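Local coordinates for methanogen homoaconitase large subunit (Methanocaldococcus jannaschii, PDB 4KP2), which forms, with a small subunit, a [4Fe-4S] hydro-lyase that interconverts (R)-homocitrate, cis-homoaconitate and homoisocitrate for 2-oxosuberate biosynthesis, at residues I315-G326 and D346-A354; E333-H344 and P424-G434. One frame throughout, in Å; residues are numbered along the deposited sequence.

Contact 1: I315-G326 and D346-A354; sequences INQVFIGSCTNG and DVKLIVIPA
The amide N of I350 meets the carbonyl O of V318 at 2.8 Å with an almost straight N-H...O angle (174°), the donor lying nearly on the line of the C=O bond. It belongs to a parallel ladder in which I320 N donates to I350 O, V318 N to K348 O, K348 N to N316 O and I352 N to I320 O. Q317, F319, K348 and I350 project from one face of the sheet, V318, I320, L349 and V351 from the other. On the first face Q317 is extended to CD (chi2 180°); its OE1 lies 3.4 Å from K348 CE and also touches the I350 CD1 methyl, while its NE2 is held by the carbonyl of G392. F319 CG points opposite the backbone N (chi1 171°), which carries ring atom CD1 to 3.8 Å from I350 CG2, and I352 CG1 sits at the ring edge, in its plane. On the second face L349 CD1 packs against V318 CG1 at 3.7 Å. Beyond the strands A354 N rejoins G326 O at 2.9 Å. Between these ties, the loop after strand 317-320 carries C323, a predicted [4Fe-4S] ligand, and S322 OG accepts from T324 N in an ST turn. The loop is thus bonded to strand 348-351 and its continuation on both sides of C323, consistent with a defined backbone path at the predicted cluster ligand.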
loop_
_atom_site.group_PDB
_atom_site.type_symbol
_atom_site.label_atom_id
_atom_site.label_comp_id
_atom_site.label_asym_id
_atom_site.label_seq_id
_atom_site.Cartn_x
_atom_site.Cartn_y
_atom_site.Cartn_z
ATOM N N ILE A 315 -2.375 6.914 -21.579
ATOM C CA ILE A 315 -2.410 6.997 -20.123
ATOM C C ILE A 315 -1.121 6.459 -19.511
ATOM O O ILE A 315 -0.489 5.557 -20.061
ATOM C CB ILE A 315 -3.633 6.258 -19.534
ATOM C CG1 ILE A 315 -3.826 4.898 -20.210
ATOM C CG2 ILE A 315 -4.888 7.096 -19.696
ATOM C CD1 ILE A 315 -3.139 3.750 -19.504
ATOM N N ASN A 316 -0.734 7.018 -18.369
ATOM C CA ASN A 316 0.502 6.621 -17.707
ATOM C C ASN A 316 0.251 5.904 -16.386
ATOM O O ASN A 316 1.151 5.274 -15.833
ATOM C CB ASN A 316 1.399 7.838 -17.481
ATOM C CG ASN A 316 1.578 8.671 -18.734
ATOM O OD1 ASN A 316 1.230 9.852 -18.761
ATOM N ND2 ASN A 316 2.120 8.059 -19.781
ATOM N N GLN A 317 -0.975 6.006 -15.884
ATOM C CA GLN A 317 -1.342 5.366 -14.625
ATOM C C GLN A 317 -2.835 5.058 -14.596
ATOM O O GLN A 317 -3.640 5.791 -15.164
ATOM C CB GLN A 317 -0.960 6.260 -13.440
ATOM C CG GLN A 317 -1.168 5.618 -12.076
ATOM C CD GLN A 317 -0.773 6.529 -10.931
ATOM O OE1 GLN A 317 0.350 6.465 -10.432
ATOM N NE2 GLN A 317 -1.698 7.380 -10.505
ATOM N N VAL A 318 -3.200 3.959 -13.946
ATOM C CA VAL A 318 -4.603 3.591 -13.805
ATOM C C VAL A 318 -4.912 3.206 -12.366
ATOM O O VAL A 318 -4.263 2.330 -11.798
ATOM C CB VAL A 318 -4.985 2.416 -14.727
ATOM C CG1 VAL A 318 -6.415 1.976 -14.459
ATOM C CG2 VAL A 318 -4.809 2.803 -16.189
ATOM N N PHE A 319 -5.900 3.868 -11.777
ATOM C CA PHE A 319 -6.321 3.540 -10.422
ATOM C C PHE A 319 -7.715 2.927 -10.396
ATOM O O PHE A 319 -8.641 3.430 -11.031
ATOM C CB PHE A 319 -6.274 4.772 -9.519
ATOM C CG PHE A 319 -6.897 4.550 -8.173
ATOM C CD1 PHE A 319 -6.356 3.633 -7.288
ATOM C CD2 PHE A 319 -8.027 5.256 -7.791
ATOM C CE1 PHE A 319 -6.927 3.420 -6.050
ATOM C CE2 PHE A 319 -8.601 5.052 -6.551
ATOM C CZ PHE A 319 -8.051 4.135 -5.680
ATOM N N ILE A 320 -7.852 1.834 -9.653
ATOM C CA ILE A 320 -9.131 1.152 -9.519
ATOM C C ILE A 320 -9.435 0.849 -8.059
ATOM O O ILE A 320 -8.751 0.041 -7.430
ATOM C CB ILE A 320 -9.149 -0.175 -10.300
ATOM C CG1 ILE A 320 -8.934 0.072 -11.794
ATOM C CG2 ILE A 320 -10.459 -0.912 -10.067
ATOM C CD1 ILE A 320 -8.922 -1.194 -12.622
ATOM N N GLY A 321 -10.459 1.502 -7.517
ATOM C CA GLY A 321 -10.920 1.176 -6.183
ATOM C C GLY A 321 -11.103 2.340 -5.227
ATOM O O GLY A 321 -10.326 2.513 -4.288
ATOM N N SER A 322 -12.138 3.136 -5.460
ATOM C CA SER A 322 -12.511 4.187 -4.522
ATOM C C SER A 322 -13.873 3.859 -3.927
ATOM O O SER A 322 -14.342 2.727 -4.028
ATOM C CB SER A 322 -12.548 5.547 -5.217
ATOM O OG SER A 322 -13.526 5.570 -6.241
ATOM N N CYS A 323 -14.507 4.848 -3.306
ATOM C CA CYS A 323 -15.847 4.658 -2.761
ATOM C C CYS A 323 -16.846 4.439 -3.888
ATOM O O CYS A 323 -17.867 3.774 -3.711
ATOM C CB CYS A 323 -16.262 5.864 -1.918
ATOM S SG CYS A 323 -17.942 5.763 -1.262
ATOM N N THR A 324 -16.538 4.999 -5.053
ATOM C CA THR A 324 -17.406 4.885 -6.217
ATOM C C THR A 324 -17.337 3.485 -6.818
ATOM O O THR A 324 -18.365 2.870 -7.102
ATOM C CB THR A 324 -17.017 5.903 -7.301
ATOM O OG1 THR A 324 -15.947 5.375 -8.093
ATOM C CG2 THR A 324 -16.579 7.212 -6.667
ATOM N N ASN A 325 -16.118 2.987 -7.007
ATOM C CA ASN A 325 -15.909 1.690 -7.638
ATOM C C ASN A 325 -14.787 0.879 -7.001
ATOM O O ASN A 325 -13.778 0.592 -7.644
ATOM C CB ASN A 325 -15.632 1.866 -9.133
ATOM C CG ASN A 325 -16.839 2.377 -9.893
ATOM O OD1 ASN A 325 -16.756 3.370 -10.613
ATOM N ND2 ASN A 325 -17.970 1.698 -9.736
ATOM N N GLY A 326 -14.969 0.503 -5.739
ATOM C CA GLY A 326 -13.971 -0.277 -5.035
ATOM C C GLY A 326 -14.536 -1.546 -4.432
ATOM O O GLY A 326 -13.835 -2.280 -3.736
ATOM N N ASP A 346 4.308 0.987 -20.050
ATOM C CA ASP A 346 4.433 2.402 -19.712
ATOM C C ASP A 346 3.335 2.913 -18.781
ATOM O O ASP A 346 3.201 4.119 -18.576
ATOM C CB ASP A 346 4.483 3.249 -20.985
ATOM C CG ASP A 346 5.709 2.962 -21.826
ATOM O OD1 ASP A 346 6.808 2.818 -21.247
ATOM O OD2 ASP A 346 5.574 2.874 -23.064
ATOM N N VAL A 347 2.557 1.996 -18.215
ATOM C CA VAL A 347 1.499 2.370 -17.281
ATOM C C VAL A 347 1.523 1.514 -16.016
ATOM O O VAL A 347 1.606 0.288 -16.080
ATOM C CB VAL A 347 0.101 2.321 -17.948
ATOM C CG1 VAL A 347 0.072 1.273 -19.037
ATOM C CG2 VAL A 347 -0.994 2.070 -16.915
ATOM N N LYS A 348 1.464 2.179 -14.867
ATOM C CA LYS A 348 1.438 1.503 -13.578
ATOM C C LYS A 348 0.010 1.395 -13.050
ATOM O O LYS A 348 -0.705 2.392 -12.955
ATOM C CB LYS A 348 2.331 2.238 -12.577
ATOM C CG LYS A 348 2.182 3.749 -12.618
ATOM C CD LYS A 348 3.328 4.438 -11.900
ATOM C CE LYS A 348 3.247 5.944 -12.070
ATOM N NZ LYS A 348 4.437 6.630 -11.503
ATOM N N LEU A 349 -0.402 0.177 -12.715
ATOM C CA LEU A 349 -1.758 -0.068 -12.240
ATOM C C LEU A 349 -1.820 -0.140 -10.718
ATOM O O LEU A 349 -1.044 -0.856 -10.086
ATOM C CB LEU A 349 -2.309 -1.359 -12.848
ATOM C CG LEU A 349 -3.684 -1.812 -12.359
ATOM C CD1 LEU A 349 -4.733 -0.752 -12.637
ATOM C CD2 LEU A 349 -4.066 -3.126 -13.013
ATOM N N ILE A 350 -2.752 0.609 -10.135
ATOM C CA ILE A 350 -2.938 0.620 -8.690
ATOM C C ILE A 350 -4.335 0.131 -8.326
ATOM O O ILE A 350 -5.334 0.683 -8.787
ATOM C CB ILE A 350 -2.734 2.030 -8.110
ATOM C CG1 ILE A 350 -1.343 2.556 -8.470
ATOM C CG2 ILE A 350 -2.931 2.021 -6.603
ATOM C CD1 ILE A 350 -1.082 3.963 -7.984
ATOM N N VAL A 351 -4.402 -0.907 -7.498
ATOM C CA VAL A 351 -5.681 -1.478 -7.095
ATOM C C VAL A 351 -5.856 -1.445 -5.580
ATOM O O VAL A 351 -5.034 -1.988 -4.839
ATOM C CB VAL A 351 -5.829 -2.930 -7.583
ATOM C CG1 VAL A 351 -7.164 -3.504 -7.138
ATOM C CG2 VAL A 351 -5.690 -2.996 -9.095
ATOM N N ILE A 352 -6.926 -0.801 -5.126
ATOM C CA ILE A 352 -7.220 -0.702 -3.701
ATOM C C ILE A 352 -8.676 -1.051 -3.416
ATOM O O ILE A 352 -9.579 -0.309 -3.796
ATOM C CB ILE A 352 -6.951 0.716 -3.163
ATOM C CG1 ILE A 352 -5.496 1.118 -3.400
ATOM C CG2 ILE A 352 -7.291 0.794 -1.683
ATOM C CD1 ILE A 352 -5.157 2.496 -2.882
ATOM N N PRO A 353 -8.910 -2.186 -2.739
ATOM C CA PRO A 353 -10.272 -2.581 -2.367
ATOM C C PRO A 353 -10.892 -1.570 -1.410
ATOM O O PRO A 353 -10.184 -0.998 -0.581
ATOM C CB PRO A 353 -10.069 -3.929 -1.666
ATOM C CG PRO A 353 -8.644 -3.918 -1.215
ATOM C CD PRO A 353 -7.903 -3.147 -2.260
ATOM N N ALA A 354 -12.198 -1.354 -1.525
ATOM C CA ALA A 354 -12.878 -0.329 -0.739
ATOM C C ALA A 354 -13.005 -0.694 0.738
ATOM O O ALA A 354 -13.220 0.180 1.579
ATOM C CB ALA A 354 -14.245 -0.031 -1.329
#

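Contact 2: E333-H344 and P424-G434; sequences EAAKYLKGREVH and PKIAAISAVKG
With Y337 CG (chi1 -72°) and I429 CG1 (chi1 -60°) each anti to the carbonyl carbon of its residue, the tyrosine ring lies against the isoleucine branch, whose CD1 rests over one ring face 3.9 Å from the centroid, a CH-pi contact. K425, extended along its whole chain, passes the same ring obliquely: its CE comes to 3.3 Å from Y337 OH, and its NZ goes on to a salt bridge with E293. E333 OE2, at the ring edge and in its plane, touches only the aliphatic part of K425. Small residues let the helices approach to 8.0 Å between axes: A428 CB meets A334 CB at 3.8 Å. Further along, the V432 methyls diverge, CG2 meeting L338 CD1 at 3.6 Å while CG1 sits over one face of the R341 guanidinium, 3.4 Å from NH2. Where helix 424-433 ends, H344 N donates to A431 O at 2.9 Å, in the carbonyl plane, and G434 CA packs over a face of the H344 imidazole, whose ND1 accepts from D346 N. The two nearly parallel helices, crossing at -26°, are therefore held together mainly by carbon contacts, which leaves a single backbone hydrogen bond to fix the loop before strand 348-351 against the last turn of helix 424-433.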
loop_
_atom_site.group_PDB
_atom_site.type_symbol
_atom_site.label_atom_id
_atom_site.label_comp_id
_atom_site.label_asym_id
_atom_site.label_seq_id
_atom_site.Cartn_x
_atom_site.Cartn_y
_atom_site.Cartn_z
ATOM N N GLU A 333 -15.152 -7.456 -12.120
ATOM C CA GLU A 333 -15.342 -6.993 -13.490
ATOM C C GLU A 333 -14.010 -6.606 -14.119
ATOM O O GLU A 333 -13.740 -6.924 -15.278
ATOM C CB GLU A 333 -16.302 -5.801 -13.521
ATOM C CG GLU A 333 -16.460 -5.148 -14.889
ATOM C CD GLU A 333 -17.288 -5.979 -15.853
ATOM O OE1 GLU A 333 -17.874 -6.994 -15.421
ATOM O OE2 GLU A 333 -17.354 -5.611 -17.045
ATOM N N ALA A 334 -13.177 -5.917 -13.346
ATOM C CA ALA A 334 -11.871 -5.480 -13.822
ATOM C C ALA A 334 -10.922 -6.663 -13.976
ATOM O O ALA A 334 -10.114 -6.705 -14.906
ATOM C CB ALA A 334 -11.282 -4.446 -12.878
ATOM N N ALA A 335 -11.025 -7.620 -13.059
ATOM C CA ALA A 335 -10.188 -8.814 -13.094
ATOM C C ALA A 335 -10.533 -9.679 -14.299
ATOM O O ALA A 335 -9.693 -10.423 -14.800
ATOM C CB ALA A 335 -10.342 -9.606 -11.809
ATOM N N LYS A 336 -11.778 -9.576 -14.753
ATOM C CA LYS A 336 -12.244 -10.317 -15.918
ATOM C C LYS A 336 -11.470 -9.931 -17.174
ATOM O O LYS A 336 -11.070 -10.793 -17.957
ATOM C CB LYS A 336 -13.740 -10.081 -16.125
ATOM C CG LYS A 336 -14.286 -10.622 -17.433
ATOM C CD LYS A 336 -15.772 -10.333 -17.550
ATOM C CE LYS A 336 -16.314 -10.759 -18.905
ATOM N NZ LYS A 336 -17.784 -10.521 -18.996
ATOM N N TYR A 337 -11.262 -8.631 -17.363
ATOM C CA TYR A 337 -10.525 -8.137 -18.520
ATOM C C TYR A 337 -9.021 -8.126 -18.265
ATOM O O TYR A 337 -8.226 -7.947 -19.189
ATOM C CB TYR A 337 -11.005 -6.736 -18.904
ATOM C CG TYR A 337 -12.380 -6.709 -19.533
ATOM C CD1 TYR A 337 -12.540 -6.873 -20.902
ATOM C CD2 TYR A 337 -13.516 -6.521 -18.757
ATOM C CE1 TYR A 337 -13.793 -6.849 -21.483
ATOM C CE2 TYR A 337 -14.775 -6.497 -19.331
ATOM C CZ TYR A 337 -14.906 -6.661 -20.694
ATOM O OH TYR A 337 -16.155 -6.639 -21.273
ATOM N N LEU A 338 -8.635 -8.317 -17.008
ATOM C CA LEU A 338 -7.227 -8.329 -16.632
ATOM C C LEU A 338 -6.744 -9.763 -16.481
ATOM O O LEU A 338 -5.576 -10.011 -16.180
ATOM C CB LEU A 338 -7.025 -7.576 -15.319
ATOM C CG LEU A 338 -5.776 -6.702 -15.214
ATOM C CD1 LEU A 338 -5.940 -5.445 -16.050
ATOM C CD2 LEU A 338 -5.495 -6.354 -13.765
ATOM N N LYS A 339 -7.658 -10.703 -16.694
ATOM C CA LYS A 339 -7.373 -12.118 -16.514
ATOM C C LYS A 339 -6.479 -12.651 -17.626
ATOM O O LYS A 339 -6.826 -12.578 -18.805
ATOM C CB LYS A 339 -8.681 -12.907 -16.464
ATOM C CG LYS A 339 -8.640 -14.147 -15.590
ATOM C CD LYS A 339 -10.032 -14.477 -15.068
ATOM C CE LYS A 339 -11.048 -14.546 -16.202
ATOM N NZ LYS A 339 -12.438 -14.717 -15.693
ATOM N N GLY A 340 -5.321 -13.178 -17.241
ATOM C CA GLY A 340 -4.397 -13.771 -18.190
ATOM C C GLY A 340 -3.443 -12.776 -18.819
ATOM O O GLY A 340 -2.362 -13.148 -19.273
ATOM N N ARG A 341 -3.840 -11.510 -18.845
ATOM C CA ARG A 341 -3.033 -10.470 -19.471
ATOM C C ARG A 341 -2.092 -9.808 -18.471
ATOM O O ARG A 341 -2.145 -10.084 -17.273
ATOM C CB ARG A 341 -3.933 -9.413 -20.110
ATOM C CG ARG A 341 -4.895 -9.960 -21.148
ATOM C CD ARG A 341 -4.156 -10.448 -22.383
ATOM N NE ARG A 341 -3.425 -9.370 -23.042
ATOM C CZ ARG A 341 -3.952 -8.558 -23.954
ATOM N NH1 ARG A 341 -5.219 -8.699 -24.314
ATOM N NH2 ARG A 341 -3.212 -7.604 -24.502
ATOM N N GLU A 342 -1.228 -8.933 -18.977
ATOM C CA GLU A 342 -0.331 -8.161 -18.131
ATOM C C GLU A 342 -0.540 -6.676 -18.394
ATOM O O GLU A 342 -0.962 -6.286 -19.483
ATOM C CB GLU A 342 1.126 -8.535 -18.405
ATOM C CG GLU A 342 1.446 -10.005 -18.197
ATOM C CD GLU A 342 2.897 -10.332 -18.489
ATOM O OE1 GLU A 342 3.724 -9.395 -18.526
ATOM O OE2 GLU A 342 3.208 -11.525 -18.686
ATOM N N VAL A 343 -0.245 -5.852 -17.396
ATOM C CA VAL A 343 -0.382 -4.409 -17.539
ATOM C C VAL A 343 0.672 -3.879 -18.504
ATOM O O VAL A 343 1.837 -4.268 -18.432
ATOM C CB VAL A 343 -0.252 -3.692 -16.182
ATOM C CG1 VAL A 343 -0.434 -2.193 -16.349
ATOM C CG2 VAL A 343 -1.269 -4.243 -15.196
ATOM N N HIS A 344 0.251 -3.001 -19.411
ATOM C CA HIS A 344 1.145 -2.402 -20.396
ATOM C C HIS A 344 2.344 -1.737 -19.721
ATOM O O HIS A 344 2.230 -1.201 -18.618
ATOM C CB HIS A 344 0.377 -1.400 -21.257
ATOM C CG HIS A 344 1.166 -0.849 -22.402
ATOM N ND1 HIS A 344 2.071 0.182 -22.257
ATOM C CD2 HIS A 344 1.174 -1.174 -23.715
ATOM C CE1 HIS A 344 2.607 0.459 -23.431
ATOM N NE2 HIS A 344 2.080 -0.347 -24.333
ATOM N N PRO A 424 -14.472 0.611 -13.906
ATOM C CA PRO A 424 -13.435 -0.398 -13.659
ATOM C C PRO A 424 -13.169 -1.254 -14.893
ATOM O O PRO A 424 -12.034 -1.675 -15.115
ATOM C CB PRO A 424 -14.049 -1.261 -12.558
ATOM C CG PRO A 424 -14.950 -0.343 -11.833
ATOM C CD PRO A 424 -15.518 0.584 -12.867
ATOM N N LYS A 425 -14.214 -1.507 -15.675
ATOM C CA LYS A 425 -14.085 -2.249 -16.922
ATOM C C LYS A 425 -13.118 -1.551 -17.872
ATOM O O LYS A 425 -12.125 -2.138 -18.301
ATOM C CB LYS A 425 -15.450 -2.396 -17.591
ATOM C CG LYS A 425 -15.393 -2.966 -18.997
ATOM C CD LYS A 425 -16.754 -2.881 -19.666
ATOM C CE LYS A 425 -16.697 -3.365 -21.105
ATOM N NZ LYS A 425 -17.997 -3.158 -21.806
ATOM N N ILE A 426 -13.416 -0.294 -18.188
ATOM C CA ILE A 426 -12.581 0.497 -19.084
ATOM C C ILE A 426 -11.204 0.744 -18.476
ATOM O O ILE A 426 -10.195 0.760 -19.183
ATOM C CB ILE A 426 -13.251 1.845 -19.420
ATOM C CG1 ILE A 426 -14.654 1.615 -19.984
ATOM C CG2 ILE A 426 -12.410 2.638 -20.408
ATOM C CD1 ILE A 426 -15.379 2.888 -20.353
ATOM N N ALA A 427 -11.168 0.927 -17.160
ATOM C CA ALA A 427 -9.915 1.162 -16.450
ATOM C C ALA A 427 -8.973 -0.028 -16.581
ATOM O O ALA A 427 -7.770 0.138 -16.783
ATOM C CB ALA A 427 -10.186 1.467 -14.985
ATOM N N ALA A 428 -9.527 -1.230 -16.470
ATOM C CA ALA A 428 -8.737 -2.449 -16.586
ATOM C C ALA A 428 -8.230 -2.645 -18.011
ATOM O O ALA A 428 -7.060 -2.959 -18.224
ATOM C CB ALA A 428 -9.550 -3.654 -16.141
ATOM N N ILE A 429 -9.120 -2.457 -18.980
ATOM C CA ILE A 429 -8.780 -2.621 -20.388
ATOM C C ILE A 429 -7.716 -1.617 -20.826
ATOM O O ILE A 429 -6.769 -1.968 -21.530
ATOM C CB ILE A 429 -10.025 -2.471 -21.285
ATOM C CG1 ILE A 429 -11.069 -3.528 -20.926
ATOM C CG2 ILE A 429 -9.647 -2.583 -22.753
ATOM C CD1 ILE A 429 -12.363 -3.386 -21.700
ATOM N N SER A 430 -7.874 -0.369 -20.398
ATOM C CA SER A 430 -6.931 0.684 -20.753
ATOM C C SER A 430 -5.567 0.459 -20.107
ATOM O O SER A 430 -4.542 0.895 -20.633
ATOM C CB SER A 430 -7.480 2.057 -20.364
ATOM O OG SER A 430 -8.734 2.294 -20.979
ATOM N N ALA A 431 -5.560 -0.224 -18.967
ATOM C CA ALA A 431 -4.315 -0.564 -18.288
ATOM C C ALA A 431 -3.581 -1.661 -19.049
ATOM O O ALA A 431 -2.354 -1.750 -19.002
ATOM C CB ALA A 431 -4.593 -1.003 -16.860
ATOM N N VAL A 432 -4.344 -2.494 -19.750
ATOM C CA VAL A 432 -3.777 -3.581 -20.538
ATOM C C VAL A 432 -3.142 -3.061 -21.822
ATOM O O VAL A 432 -2.013 -3.421 -22.157
ATOM C CB VAL A 432 -4.850 -4.630 -20.897
ATOM C CG1 VAL A 432 -4.297 -5.650 -21.879
ATOM C CG2 VAL A 432 -5.360 -5.318 -19.643
ATOM N N LYS A 433 -3.869 -2.206 -22.533
ATOM C CA LYS A 433 -3.425 -1.729 -23.839
ATOM C C LYS A 433 -2.610 -0.439 -23.761
ATOM O O LYS A 433 -2.009 -0.018 -24.748
ATOM C CB LYS A 433 -4.621 -1.549 -24.774
ATOM C CG LYS A 433 -5.475 -2.797 -24.915
ATOM C CD LYS A 433 -6.477 -2.661 -26.046
ATOM C CE LYS A 433 -5.778 -2.560 -27.391
ATOM N NZ LYS A 433 -6.751 -2.396 -28.506
ATOM N N GLY A 434 -2.596 0.186 -22.588
ATOM C CA GLY A 434 -1.785 1.370 -22.367
ATOM C C GLY A 434 -2.432 2.667 -22.813
ATOM O O GLY A 434 -1.824 3.734 -22.725
#

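How the contacts relate
The centres of the two contacts lie 11 Å apart, and their segments alternate along the chain: strand 317-320, helix 328-338, strand 348-351 and, much later, helix 424-433. The first three form a beta-alpha-beta unit, with strand 317-320 in the centre and 348-351 next to it in a five-stranded parallel sheet of order 3-2-1-4-5. Contact 1 pairs these two strands; contact 2 packs the unit's helix beside helix 424-433 on the sheet face bearing V318 and I320. V318 CG1 reaches A427 O at 3.3 Å, and in the loop past the strand N325 CB meets P424 CG at 3.6 Å. Together they join the sheet to one helical layer of this alpha-beta-alpha sandwich, with the predicted cluster ligand C323 beyond the strand's C-terminal end.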